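Local coordinates for armadillo repeat protein arm00016 (Synthetic construct, PDB 4D4E) that is computationally designed for modular peptide recognition and probably binds extended peptides, as natural armadillo repeat proteins do, at residues 111-116 with 152-157; 57-62 with 76-81; 180-185 with 216-221; 61-66 with 99-104. All blocks are in the same frame, centred on the assembly; numbering follows the deposited sequence. Where two conformers were deposited one is given.

Interaction 1. Residues 111-116 with 152-157; sequences EVIKNA and EEVIKN
The backbone oxygen of Glu111 is gripped by two bonds, both from Asn115. Asn115 N reaches Glu111 O at 3.2 Å as part of the helix. Asn115 ND2 adds a short side-chain bond of 2.5 Å to Glu111 O. That bond is fairly straight at 163°, and its donor stands above the carbonyl plane. The oxygen also lies almost in the amide plane of Asn115, which should fix the rotation of that amide. Across the helices, Lys114 carries most of the contact. Its CG is anti to the backbone N, and the chain then bends at each further torsion. NZ ends between two carboxylates, 3.4 Å from Glu111 OE2 and a long 3.6 Å from Glu153 OE1. Placed there, the ammonium probably offsets the repulsion between the two acids. An alanine here would probably leave Glu111 and Glu153 facing each other without the shared cation and loosen the packing against Asn157. Asn157 ND2 makes a weak, bent bond of 3.1 Å to Lys114 O; its side chain crosses that of Lys114 obliquely, with ND2 3.4 Å from Lys114 CG. Val154 CG1 meets Ile113 CG2 at 4.0 Å, and Val154 CG2 packs on the root of Lys114. The segment axes approach to 8.8 Å at 18°. Such near-parallel stacking, here of helices 110-124 and 152-166, is typical of the armadillo solenoid.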
loop_
_atom_site.group_PDB
_atom_site.type_symbol
_atom_site.label_atom_id
_atom_site.label_comp_id
_atom_site.label_asym_id
_atom_site.label_seq_id
_atom_site.Cartn_x
_atom_site.Cartn_y
_atom_site.Cartn_z
ATOM N N GLU A 111 -1.361 -3.294 -14.317
ATOM C CA GLU A 111 -0.484 -2.171 -14.077
ATOM C C GLU A 111 -1.190 -1.094 -13.211
ATOM O O GLU A 111 -0.543 -0.466 -12.347
ATOM C CB GLU A 111 -0.070 -1.630 -15.451
ATOM C CG GLU A 111 1.295 -1.033 -15.553
ATOM C CD GLU A 111 2.416 -1.941 -15.121
ATOM O OE1 GLU A 111 2.486 -3.086 -15.586
ATOM O OE2 GLU A 111 3.248 -1.495 -14.316
ATOM N N VAL A 112 -2.513 -0.883 -13.413
ATOM C CA VAL A 112 -3.257 0.084 -12.580
ATOM C C VAL A 112 -3.359 -0.423 -11.123
ATOM O O VAL A 112 -3.107 0.344 -10.176
ATOM C CB VAL A 112 -4.650 0.504 -13.163
ATOM C CG1 VAL A 112 -5.454 1.275 -12.122
ATOM C CG2 VAL A 112 -4.552 1.389 -14.434
ATOM N N ILE A 113 -3.649 -1.719 -10.960
ATOM C CA ILE A 113 -3.774 -2.357 -9.642
ATOM C C ILE A 113 -2.429 -2.291 -8.929
ATOM O O ILE A 113 -2.363 -1.974 -7.738
ATOM C CB ILE A 113 -4.244 -3.821 -9.795
ATOM C CG1 ILE A 113 -5.646 -3.870 -10.386
ATOM C CG2 ILE A 113 -4.148 -4.573 -8.461
ATOM C CD1 ILE A 113 -6.210 -5.275 -10.577
ATOM N N LYS A 114 -1.338 -2.576 -9.653
ATOM C CA LYS A 114 -0.018 -2.525 -9.052
ATOM C C LYS A 114 0.198 -1.162 -8.395
ATOM O O LYS A 114 0.575 -1.067 -7.214
ATOM C CB LYS A 114 1.073 -2.791 -10.102
ATOM C CG LYS A 114 2.468 -2.627 -9.524
ATOM C CD LYS A 114 3.422 -1.926 -10.490
ATOM C CE LYS A 114 4.085 -2.903 -11.434
ATOM N NZ LYS A 114 3.198 -3.986 -11.970
ATOM N N ASN A 115 -0.012 -0.108 -9.176
ATOM C CA ASN A 115 0.142 1.262 -8.702
ATOM C C ASN A 115 -0.879 1.704 -7.611
ATOM O O ASN A 115 -0.547 2.472 -6.681
ATOM C CB ASN A 115 0.040 2.170 -9.913
ATOM C CG ASN A 115 1.264 2.085 -10.791
ATOM O OD1 ASN A 115 2.224 2.739 -10.530
ATOM N ND2 ASN A 115 1.241 1.225 -11.817
ATOM N N ALA A 116 -2.092 1.172 -7.672
ATOM C CA ALA A 116 -3.093 1.531 -6.673
ATOM C C ALA A 116 -2.726 0.857 -5.347
ATOM O O ALA A 116 -2.813 1.481 -4.278
ATOM C CB ALA A 116 -4.530 1.207 -7.137
ATOM N N GLU A 152 3.699 -11.000 -9.289
ATOM C CA GLU A 152 4.636 -10.806 -8.165
ATOM C C GLU A 152 4.606 -9.340 -7.749
ATOM O O GLU A 152 4.477 -9.030 -6.578
ATOM C CB GLU A 152 6.103 -11.212 -8.490
ATOM C CG GLU A 152 7.121 -11.100 -7.313
ATOM C CD GLU A 152 7.830 -9.725 -7.130
ATOM O OE1 GLU A 152 8.093 -9.039 -8.152
ATOM O OE2 GLU A 152 8.139 -9.309 -5.966
ATOM N N GLU A 153 4.750 -8.433 -8.703
ATOM C CA GLU A 153 4.778 -7.020 -8.371
ATOM C C GLU A 153 3.492 -6.570 -7.610
ATOM O O GLU A 153 3.577 -5.703 -6.729
ATOM C CB GLU A 153 4.984 -6.185 -9.640
ATOM C CG GLU A 153 5.942 -6.805 -10.646
ATOM C CD GLU A 153 6.264 -5.845 -11.784
ATOM O OE1 GLU A 153 6.706 -4.701 -11.490
ATOM O OE2 GLU A 153 6.075 -6.225 -12.968
ATOM N N VAL A 154 2.322 -7.162 -7.926
ATOM C CA VAL A 154 1.101 -6.854 -7.180
ATOM C C VAL A 154 1.202 -7.453 -5.762
ATOM O O VAL A 154 1.049 -6.736 -4.800
ATOM C CB VAL A 154 -0.164 -7.323 -7.896
ATOM C CG1 VAL A 154 -1.358 -7.080 -6.998
ATOM C CG2 VAL A 154 -0.327 -6.614 -9.257
ATOM N N ILE A 155 1.552 -8.740 -5.661
ATOM C CA ILE A 155 1.803 -9.379 -4.373
ATOM C C ILE A 155 2.801 -8.628 -3.534
ATOM O O ILE A 155 2.495 -8.267 -2.431
ATOM C CB ILE A 155 2.159 -10.875 -4.507
ATOM C CG1 ILE A 155 0.930 -11.625 -5.063
ATOM C CG2 ILE A 155 2.530 -11.460 -3.144
ATOM C CD1 ILE A 155 1.177 -13.095 -5.311
ATOM N N LYS A 156 3.941 -8.274 -4.097
ATOM C CA LYS A 156 4.927 -7.480 -3.378
ATOM C C LYS A 156 4.302 -6.218 -2.698
ATOM O O LYS A 156 4.483 -5.993 -1.486
ATOM C CB LYS A 156 6.040 -7.094 -4.361
ATOM C CG LYS A 156 6.956 -5.951 -3.951
ATOM C CD LYS A 156 7.866 -6.310 -2.792
ATOM C CE LYS A 156 8.687 -5.100 -2.334
ATOM N NZ LYS A 156 9.946 -4.928 -3.114
ATOM N N ASN A 157 3.612 -5.384 -3.480
ATOM C CA ASN A 157 3.019 -4.131 -2.950
ATOM C C ASN A 157 1.879 -4.461 -1.929
ATOM O O ASN A 157 1.726 -3.762 -0.916
ATOM C CB ASN A 157 2.453 -3.319 -4.126
ATOM C CG ASN A 157 3.545 -2.664 -5.006
ATOM O OD1 ASN A 157 4.613 -2.328 -4.537
ATOM N ND2 ASN A 157 3.233 -2.432 -6.254
#

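Interaction 2. Residues 57-62 with 76-81; sequences SPLVKL and AAIANI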
loop_
_atom_site.group_PDB
_atom_site.type_symbol
_atom_site.label_atom_id
_atom_site.label_comp_id
_atom_site.label_asym_id
_atom_site.label_seq_id
_atom_site.Cartn_x
_atom_site.Cartn_y
_atom_site.Cartn_z
ATOM N N SER A 57 -7.320 17.422 -5.673
ATOM C CA SER A 57 -8.672 17.064 -6.170
ATOM C C SER A 57 -8.646 16.675 -7.609
ATOM O O SER A 57 -9.170 15.636 -7.959
ATOM C CB SER A 57 -9.715 18.179 -5.943
ATOM O OG SER A 57 -10.525 17.715 -4.908
ATOM N N PRO A 58 -8.017 17.497 -8.468
ATOM C CA PRO A 58 -8.022 17.138 -9.904
ATOM C C PRO A 58 -7.291 15.790 -10.190
ATOM O O PRO A 58 -7.722 15.000 -11.061
ATOM C CB PRO A 58 -7.348 18.345 -10.601
ATOM C CG PRO A 58 -7.200 19.406 -9.598
ATOM C CD PRO A 58 -7.485 18.851 -8.216
ATOM N N LEU A 59 -6.255 15.481 -9.409
ATOM C CA LEU A 59 -5.608 14.193 -9.538
ATOM C C LEU A 59 -6.516 13.044 -9.175
ATOM O O LEU A 59 -6.562 12.082 -9.906
ATOM C CB LEU A 59 -4.327 14.111 -8.714
ATOM C CG LEU A 59 -2.956 14.465 -9.203
ATOM C CD1 LEU A 59 -2.050 13.957 -8.086
ATOM C CD2 LEU A 59 -2.618 13.762 -10.529
ATOM N N VAL A 60 -7.206 13.100 -8.032
ATOM C CA VAL A 60 -8.177 12.060 -7.626
ATOM C C VAL A 60 -9.285 11.880 -8.684
ATOM O O VAL A 60 -9.784 10.766 -8.891
ATOM C CB VAL A 60 -8.842 12.440 -6.262
ATOM C CG1 VAL A 60 -9.957 11.462 -5.896
ATOM C CG2 VAL A 60 -7.800 12.464 -5.158
ATOM N N LYS A 61 -9.722 12.988 -9.291
ATOM C CA LYS A 61 -10.773 12.932 -10.269
ATOM C C LYS A 61 -10.333 12.225 -11.553
ATOM O O LYS A 61 -11.184 11.683 -12.263
ATOM C CB LYS A 61 -11.291 14.327 -10.579
ATOM C CG LYS A 61 -12.543 14.323 -11.422
ATOM C CD LYS A 61 -12.557 15.550 -12.318
ATOM C CE LYS A 61 -13.300 15.296 -13.624
ATOM N NZ LYS A 61 -12.776 16.299 -14.577
ATOM N N LEU A 62 -9.026 12.227 -11.848
ATOM C CA LEU A 62 -8.463 11.467 -12.980
ATOM C C LEU A 62 -8.514 9.950 -12.811
ATOM O O LEU A 62 -8.275 9.231 -13.787
ATOM C CB LEU A 62 -6.997 11.895 -13.268
ATOM C CG LEU A 62 -6.796 13.267 -13.928
ATOM C CD1 LEU A 62 -5.334 13.639 -14.087
ATOM C CD2 LEU A 62 -7.562 13.335 -15.266
ATOM N N ALA A 76 0.061 6.716 -9.980
ATOM C CA ALA A 76 1.502 6.685 -9.689
ATOM C C ALA A 76 1.832 7.956 -8.950
ATOM O O ALA A 76 2.563 7.969 -7.961
ATOM C CB ALA A 76 2.397 6.533 -10.969
ATOM N N ALA A 77 1.280 9.036 -9.457
ATOM C CA ALA A 77 1.535 10.372 -8.899
ATOM C C ALA A 77 1.020 10.442 -7.424
ATOM O O ALA A 77 1.776 10.877 -6.536
ATOM C CB ALA A 77 0.882 11.417 -9.791
ATOM N N ILE A 78 -0.264 10.068 -7.202
ATOM C CA ILE A 78 -0.864 9.895 -5.870
ATOM C C ILE A 78 0.007 8.930 -5.017
ATOM O O ILE A 78 0.211 9.193 -3.832
ATOM C CB ILE A 78 -2.333 9.391 -5.939
ATOM C CG1 ILE A 78 -3.284 10.408 -6.595
ATOM C CG2 ILE A 78 -2.846 8.858 -4.587
ATOM C CD1 ILE A 78 -4.639 9.804 -6.878
ATOM N N ALA A 79 0.530 7.823 -5.581
ATOM C CA ALA A 79 1.412 7.022 -4.747
ATOM C C ALA A 79 2.618 7.842 -4.239
ATOM O O ALA A 79 3.093 7.639 -3.102
ATOM C CB ALA A 79 1.882 5.729 -5.465
ATOM N N ASN A 80 3.130 8.725 -5.091
ATOM C CA ASN A 80 4.295 9.515 -4.756
ATOM C C ASN A 80 3.970 10.612 -3.739
ATOM O O ASN A 80 4.772 10.842 -2.833
ATOM C CB ASN A 80 4.939 10.093 -6.004
ATOM C CG ASN A 80 6.043 9.215 -6.580
ATOM O OD1 ASN A 80 6.694 8.472 -5.867
ATOM N ND2 ASN A 80 6.303 9.372 -7.875
ATOM N N ILE A 81 2.795 11.249 -3.866
ATOM C CA ILE A 81 2.298 12.229 -2.849
ATOM C C ILE A 81 2.157 11.556 -1.463
ATOM O O ILE A 81 2.578 12.112 -0.449
ATOM C CB ILE A 81 0.973 12.934 -3.338
ATOM C CG1 ILE A 81 1.304 13.798 -4.559
ATOM C CG2 ILE A 81 0.269 13.732 -2.244
ATOM C CD1 ILE A 81 0.118 14.028 -5.463
#
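No flat side-chain group takes part in this contact, so there are no ring faces or edges to fill; methyl and methylene groups do the work. It belongs to the hydrophobic core of the armadillo fold, where the short helix 56-61 packs on the long helix 68-81. The two segment axes cross at -137° and approach to 10.4 Å. Leu59 is the central side chain. Its bond from the backbone points at the other helix, and its CD1 makes the closest contacts. CD1 reaches Ala77 CB at 4.2 Å. It also meets Ile78 CG1 at 4.0 Å, where the Leu59 and Ile78 side chains slide past each other in opposite directions. Ile78 has CG1 beside the backbone N, and its CD1 goes on toward Val60, whose CA lies 4.3 Å from Ile78 CD1. Leu33 and Leu36 of helix 26-40 touch Leu59 as well, so Leu59 sits between helices 26-40 and 68-81. Ala77 also packs on Leu36. With no hydrogen bond across the segments, the contact is held by apolar packing. Packing is tightest where Leu59 and Ile81 meet tip to tip: Leu59 CD1 is 3.4 Å from Ile81 CD1, closer than usual van der Waals contact.

Interaction 3. Residues 180-185 with 216-221; sequences GALSPL and QKLEEA
Leu182 lies crosswise to its partners: its side chain meets those of Lys217 and Leu218 at about a right angle. Its CG is anti to the carbonyl carbon, and both methyl branches reach Leu218. CD1 also comes against the root of Lys217, with Leu182 CD1 to Lys217 CB at 3.6 Å. The same methyl lies over the backbone that follows, 3.7 Å from Leu218 N, and is 3.9 Å from Leu218 CG. Leu182 CD2 meets Leu218 CD2 at 3.8 Å. Lys217 offers only its root here, because its chain bends and the ammonium end runs off elsewhere. Ala221 fills the third place. Its methyl points at the other segment, and Ala221 CB touches Leu182 CB at 3.9 Å. The small side chain is consistent with the close backbones, with Ser183 CA and Ala221 CA 5.2 Å apart. Gly180 precedes this helix in a Schellman motif that ends helix 170-178; its positive phi of 71° suits a residue without a side chain. The contact thus joins the N-terminal part of helix 182-187 to the C-terminal part of helix 212-221. Ile207 of helix 194-208 touches both Leu182 and Leu218, and Phe249 touches Leu218 near the end of the armadillo stack.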
loop_
_atom_site.group_PDB
_atom_site.type_symbol
_atom_site.label_atom_id
_atom_site.label_comp_id
_atom_site.label_asym_id
_atom_site.label_seq_id
_atom_site.Cartn_x
_atom_site.Cartn_y
_atom_site.Cartn_z
ATOM N N GLY A 180 -9.231 -12.314 7.153
ATOM C CA GLY A 180 -8.496 -13.537 6.699
ATOM C C GLY A 180 -7.035 -13.346 6.226
ATOM O O GLY A 180 -6.555 -14.071 5.310
ATOM N N ALA A 181 -6.303 -12.420 6.858
ATOM C CA ALA A 181 -4.935 -12.109 6.393
ATOM C C ALA A 181 -3.894 -13.165 6.751
ATOM O O ALA A 181 -2.880 -13.263 6.051
ATOM C CB ALA A 181 -4.463 -10.752 6.897
ATOM N N LEU A 182 -4.121 -13.919 7.833
ATOM C CA LEU A 182 -3.084 -14.776 8.395
ATOM C C LEU A 182 -2.607 -15.943 7.504
ATOM O O LEU A 182 -1.413 -16.091 7.317
ATOM C CB LEU A 182 -3.392 -15.249 9.826
ATOM C CG LEU A 182 -3.524 -14.150 10.897
ATOM C CD1 LEU A 182 -3.439 -14.745 12.310
ATOM C CD2 LEU A 182 -2.473 -13.056 10.723
ATOM N N SER A 183 -3.479 -16.767 6.964
ATOM C CA SER A 183 -3.018 -17.909 6.159
ATOM C C SER A 183 -2.350 -17.463 4.832
ATOM O O SER A 183 -1.323 -18.047 4.415
ATOM C CB SER A 183 -4.148 -18.916 5.937
ATOM O OG SER A 183 -4.677 -18.847 4.628
ATOM N N PRO A 184 -2.919 -16.426 4.163
ATOM C CA PRO A 184 -2.167 -15.909 3.033
ATOM C C PRO A 184 -0.789 -15.341 3.399
ATOM O O PRO A 184 0.144 -15.443 2.613
ATOM C CB PRO A 184 -3.094 -14.828 2.460
ATOM C CG PRO A 184 -4.473 -15.292 2.814
ATOM C CD PRO A 184 -4.345 -15.994 4.126
ATOM N N LEU A 185 -0.654 -14.761 4.588
ATOM C CA LEU A 185 0.633 -14.196 5.012
ATOM C C LEU A 185 1.644 -15.321 5.297
ATOM O O LEU A 185 2.852 -15.154 5.016
ATOM C CB LEU A 185 0.448 -13.327 6.250
ATOM C CG LEU A 185 0.597 -11.805 6.287
ATOM C CD1 LEU A 185 0.699 -10.989 4.971
ATOM C CD2 LEU A 185 -0.303 -11.132 7.356
ATOM N N GLN A 216 -1.947 -16.878 19.132
ATOM C CA GLN A 216 -2.531 -18.215 18.970
ATOM C C GLN A 216 -3.069 -18.380 17.582
ATOM O O GLN A 216 -2.925 -19.435 16.963
ATOM C CB GLN A 216 -3.615 -18.460 20.037
ATOM C CG GLN A 216 -4.669 -19.521 19.710
ATOM C CD GLN A 216 -5.966 -19.313 20.504
ATOM O OE1 GLN A 216 -5.993 -19.488 21.728
ATOM N NE2 GLN A 216 -7.044 -18.923 19.808
ATOM N N LYS A 217 -3.676 -17.318 17.073
ATOM C CA LYS A 217 -4.153 -17.293 15.675
ATOM C C LYS A 217 -2.988 -17.542 14.650
ATOM O O LYS A 217 -3.149 -18.344 13.659
ATOM C CB LYS A 217 -4.857 -15.971 15.380
ATOM C CG LYS A 217 -6.233 -15.777 16.028
ATOM C CD LYS A 217 -7.334 -16.538 15.302
ATOM C CE LYS A 217 -8.627 -16.574 16.126
ATOM N NZ LYS A 217 -9.723 -15.777 15.496
ATOM N N LEU A 218 -1.841 -16.903 14.918
ATOM C CA LEU A 218 -0.605 -17.142 14.089
ATOM C C LEU A 218 -0.096 -18.620 14.099
ATOM O O LEU A 218 0.096 -19.240 13.012
ATOM C CB LEU A 218 0.490 -16.146 14.471
ATOM C CG LEU A 218 0.125 -14.738 13.985
ATOM C CD1 LEU A 218 0.977 -13.770 14.754
ATOM C CD2 LEU A 218 0.454 -14.594 12.496
ATOM N N GLU A 219 0.017 -19.204 15.300
ATOM C CA GLU A 219 0.380 -20.633 15.456
ATOM C C GLU A 219 -0.594 -21.492 14.697
ATOM O O GLU A 219 -0.206 -22.390 13.943
ATOM C CB GLU A 219 0.399 -21.050 16.921
ATOM C CG GLU A 219 1.429 -20.274 17.725
ATOM C CD GLU A 219 1.382 -20.530 19.237
ATOM O OE1 GLU A 219 0.530 -21.322 19.727
ATOM O OE2 GLU A 219 2.216 -19.905 19.941
ATOM N N GLU A 220 -1.863 -21.190 14.889
ATOM C CA GLU A 220 -2.927 -21.804 14.110
ATOM C C GLU A 220 -2.757 -21.703 12.635
ATOM O O GLU A 220 -3.030 -22.652 11.965
ATOM C CB GLU A 220 -4.265 -21.229 14.529
ATOM C CG GLU A 220 -4.371 -21.274 16.054
ATOM C CD GLU A 220 -5.792 -21.387 16.592
ATOM O OE1 GLU A 220 -6.698 -20.722 16.050
ATOM O OE2 GLU A 220 -5.994 -22.125 17.583
ATOM N N ALA A 221 -2.326 -20.562 12.111
ATOM C CA ALA A 221 -2.199 -20.361 10.666
ATOM C C ALA A 221 -1.008 -21.158 10.133
ATOM O O ALA A 221 -0.885 -21.398 8.944
ATOM C CB ALA A 221 -2.065 -18.851 10.348
#

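Interaction 4. Residues 61-66 with 99-104; sequences KLLDDA and SPLVKL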
loop_
_atom_site.group_PDB
_atom_site.type_symbol
_atom_site.label_atom_id
_atom_site.label_comp_id
_atom_site.label_asym_id
_atom_site.label_seq_id
_atom_site.Cartn_x
_atom_site.Cartn_y
_atom_site.Cartn_z
ATOM N N LYS A 61 -9.722 12.988 -9.291
ATOM C CA LYS A 61 -10.773 12.932 -10.269
ATOM C C LYS A 61 -10.333 12.225 -11.553
ATOM O O LYS A 61 -11.184 11.683 -12.263
ATOM C CB LYS A 61 -11.291 14.327 -10.579
ATOM C CG LYS A 61 -12.543 14.323 -11.422
ATOM C CD LYS A 61 -12.557 15.550 -12.318
ATOM C CE LYS A 61 -13.300 15.296 -13.624
ATOM N NZ LYS A 61 -12.776 16.299 -14.577
ATOM N N LEU A 62 -9.026 12.227 -11.848
ATOM C CA LEU A 62 -8.463 11.467 -12.980
ATOM C C LEU A 62 -8.514 9.950 -12.811
ATOM O O LEU A 62 -8.275 9.231 -13.787
ATOM C CB LEU A 62 -6.997 11.895 -13.268
ATOM C CG LEU A 62 -6.796 13.267 -13.928
ATOM C CD1 LEU A 62 -5.334 13.639 -14.087
ATOM C CD2 LEU A 62 -7.562 13.335 -15.266
ATOM N N LEU A 63 -8.811 9.471 -11.590
ATOM C CA LEU A 63 -8.877 8.046 -11.296
ATOM C C LEU A 63 -10.132 7.449 -11.881
ATOM O O LEU A 63 -10.283 6.250 -11.882
ATOM C CB LEU A 63 -8.824 7.742 -9.784
ATOM C CG LEU A 63 -7.627 8.310 -9.005
ATOM C CD1 LEU A 63 -7.607 7.908 -7.520
ATOM C CD2 LEU A 63 -6.308 7.986 -9.737
ATOM N N ASP A 64 -11.017 8.296 -12.388
ATOM C CA ASP A 64 -12.184 7.804 -13.138
ATOM C C ASP A 64 -12.114 7.995 -14.640
ATOM O O ASP A 64 -13.072 7.686 -15.336
ATOM C CB ASP A 64 -13.449 8.449 -12.629
ATOM C CG ASP A 64 -14.032 7.676 -11.548
ATOM O OD1 ASP A 64 -14.186 6.446 -11.762
ATOM O OD2 ASP A 64 -14.266 8.277 -10.473
ATOM N N ASP A 65 -10.972 8.481 -15.120
ATOM C CA ASP A 65 -10.768 8.774 -16.533
ATOM C C ASP A 65 -11.005 7.578 -17.460
ATOM O O ASP A 65 -10.831 6.428 -17.045
ATOM C CB ASP A 65 -9.375 9.336 -16.758
ATOM C CG ASP A 65 -9.231 9.918 -18.117
ATOM O OD1 ASP A 65 -9.633 11.087 -18.253
ATOM O OD2 ASP A 65 -8.791 9.181 -19.056
ATOM N N ALA A 66 -11.407 7.863 -18.717
ATOM C CA ALA A 66 -11.612 6.825 -19.747
ATOM C C ALA A 66 -10.280 6.093 -20.120
ATOM O O ALA A 66 -10.285 4.889 -20.386
ATOM C CB ALA A 66 -12.259 7.429 -21.000
ATOM N N SER A 99 -11.509 5.915 -1.388
ATOM C CA SER A 99 -12.477 5.072 -2.093
ATOM C C SER A 99 -12.131 4.775 -3.595
ATOM O O SER A 99 -12.162 3.610 -4.019
ATOM C CB SER A 99 -13.913 5.577 -1.905
ATOM O OG SER A 99 -14.326 5.079 -0.632
ATOM N N PRO A 100 -11.749 5.787 -4.369
ATOM C CA PRO A 100 -11.346 5.419 -5.748
ATOM C C PRO A 100 -10.118 4.539 -5.764
ATOM O O PRO A 100 -10.022 3.709 -6.673
ATOM C CB PRO A 100 -11.018 6.763 -6.413
ATOM C CG PRO A 100 -11.559 7.806 -5.490
ATOM C CD PRO A 100 -11.640 7.237 -4.122
ATOM N N LEU A 101 -9.182 4.704 -4.807
ATOM C CA LEU A 101 -7.984 3.826 -4.848
ATOM C C LEU A 101 -8.423 2.378 -4.642
ATOM O O LEU A 101 -7.989 1.495 -5.339
ATOM C CB LEU A 101 -6.934 4.199 -3.811
ATOM C CG LEU A 101 -6.154 5.448 -4.143
ATOM C CD1 LEU A 101 -5.217 5.760 -2.972
ATOM C CD2 LEU A 101 -5.395 5.299 -5.467
ATOM N N VAL A 102 -9.354 2.169 -3.710
ATOM C CA VAL A 102 -9.852 0.808 -3.400
ATOM C C VAL A 102 -10.626 0.205 -4.560
ATOM O O VAL A 102 -10.525 -1.017 -4.768
ATOM C CB VAL A 102 -10.851 0.822 -2.221
ATOM C CG1 VAL A 102 -11.648 -0.491 -2.113
ATOM C CG2 VAL A 102 -10.134 1.146 -0.963
ATOM N N LYS A 103 -11.449 1.026 -5.229
ATOM C CA LYS A 103 -12.183 0.595 -6.423
ATOM C C LYS A 103 -11.175 0.057 -7.471
ATOM O O LYS A 103 -11.496 -0.874 -8.229
ATOM C CB LYS A 103 -13.018 1.752 -7.013
ATOM C CG LYS A 103 -13.556 1.588 -8.436
ATOM C CD LYS A 103 -14.477 2.719 -8.864
ATOM C CE LYS A 103 -13.842 4.109 -8.854
ATOM N NZ LYS A 103 -12.442 4.213 -9.393
ATOM N N LEU A 104 -9.971 0.644 -7.508
ATOM C CA LEU A 104 -9.019 0.305 -8.594
ATOM C C LEU A 104 -8.372 -1.056 -8.393
ATOM O O LEU A 104 -7.762 -1.588 -9.297
ATOM C CB LEU A 104 -7.974 1.416 -8.805
ATOM C CG LEU A 104 -8.639 2.630 -9.464
ATOM C CD1 LEU A 104 -7.718 3.835 -9.438
ATOM C CD2 LEU A 104 -9.156 2.350 -10.891
#
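After helix 56-61 the chain tightens into a 3-10 turn at 62-64, and this turn faces helix 98-103 with Leu63 CA 6.6 Å from Pro100 CA. The bond from Asp65 N to Leu62 O, 3.1 Å long, holds the turn. Asp65 then leaves it in an extended conformation. Leu63 carries the apolar part of the contact and points at the helix. Its CG is anti to the carbonyl carbon, which brings CD1 to the proline. Leu63 CD1 meets Pro100 CB at 3.8 Å, and the two side chains cross at about a right angle. The same methyl also meets a leucine, with Leu63 CD1 to Leu101 CD2 at 4.0 Å; these side chains cross obliquely. Nearer the backbone, Leu63 CB lies 4.1 Å from Leu104 CD1. Leu63 therefore touches Pro100, Leu101 and Leu104. At the more exposed side, Lys103 swings back toward the turn. Its chain is straight at first and bends at its last two torsions. Lys103 NZ comes to 3.7 Å from Asp64 OD1, a long salt bridge and probably a weak one. The carbonyl of Leu63 lies near the same ammonium and may add a favourable electrostatic effect. Val75 of helix 68-81 touches both Leu63 and Leu104, while Leu101 packs on helix 110-124. A leucine in the turn after one short helix, packed against the next short helix, here links successive layers of the armadillo solenoid.

Overall arrangement
Interactions 2 and 4 are close neighbours, with centres 9 Å apart, and share Lys61 and Leu62. Ile78 CD1 of interaction 2 touches Leu63 CD1 of interaction 4 at 3.6 Å, so their apolar cores are continuous. Interaction 4 passes on to interaction 1, 15 Å away between centres, where Ile113 CG1 packs on Leu104 O at 3.3 Å. Interaction 1 also touches interaction 2, through Asn115 OD1 and Ala76 CB at 3.8 Å. Interaction 3 stands apart toward the C-terminal end. Its centre is about 23 Å from that of interaction 1, with nearest atoms about 7 Å apart, and about 34 Å from that of interaction 2. All four contacts are packing within and between layers of the solenoid.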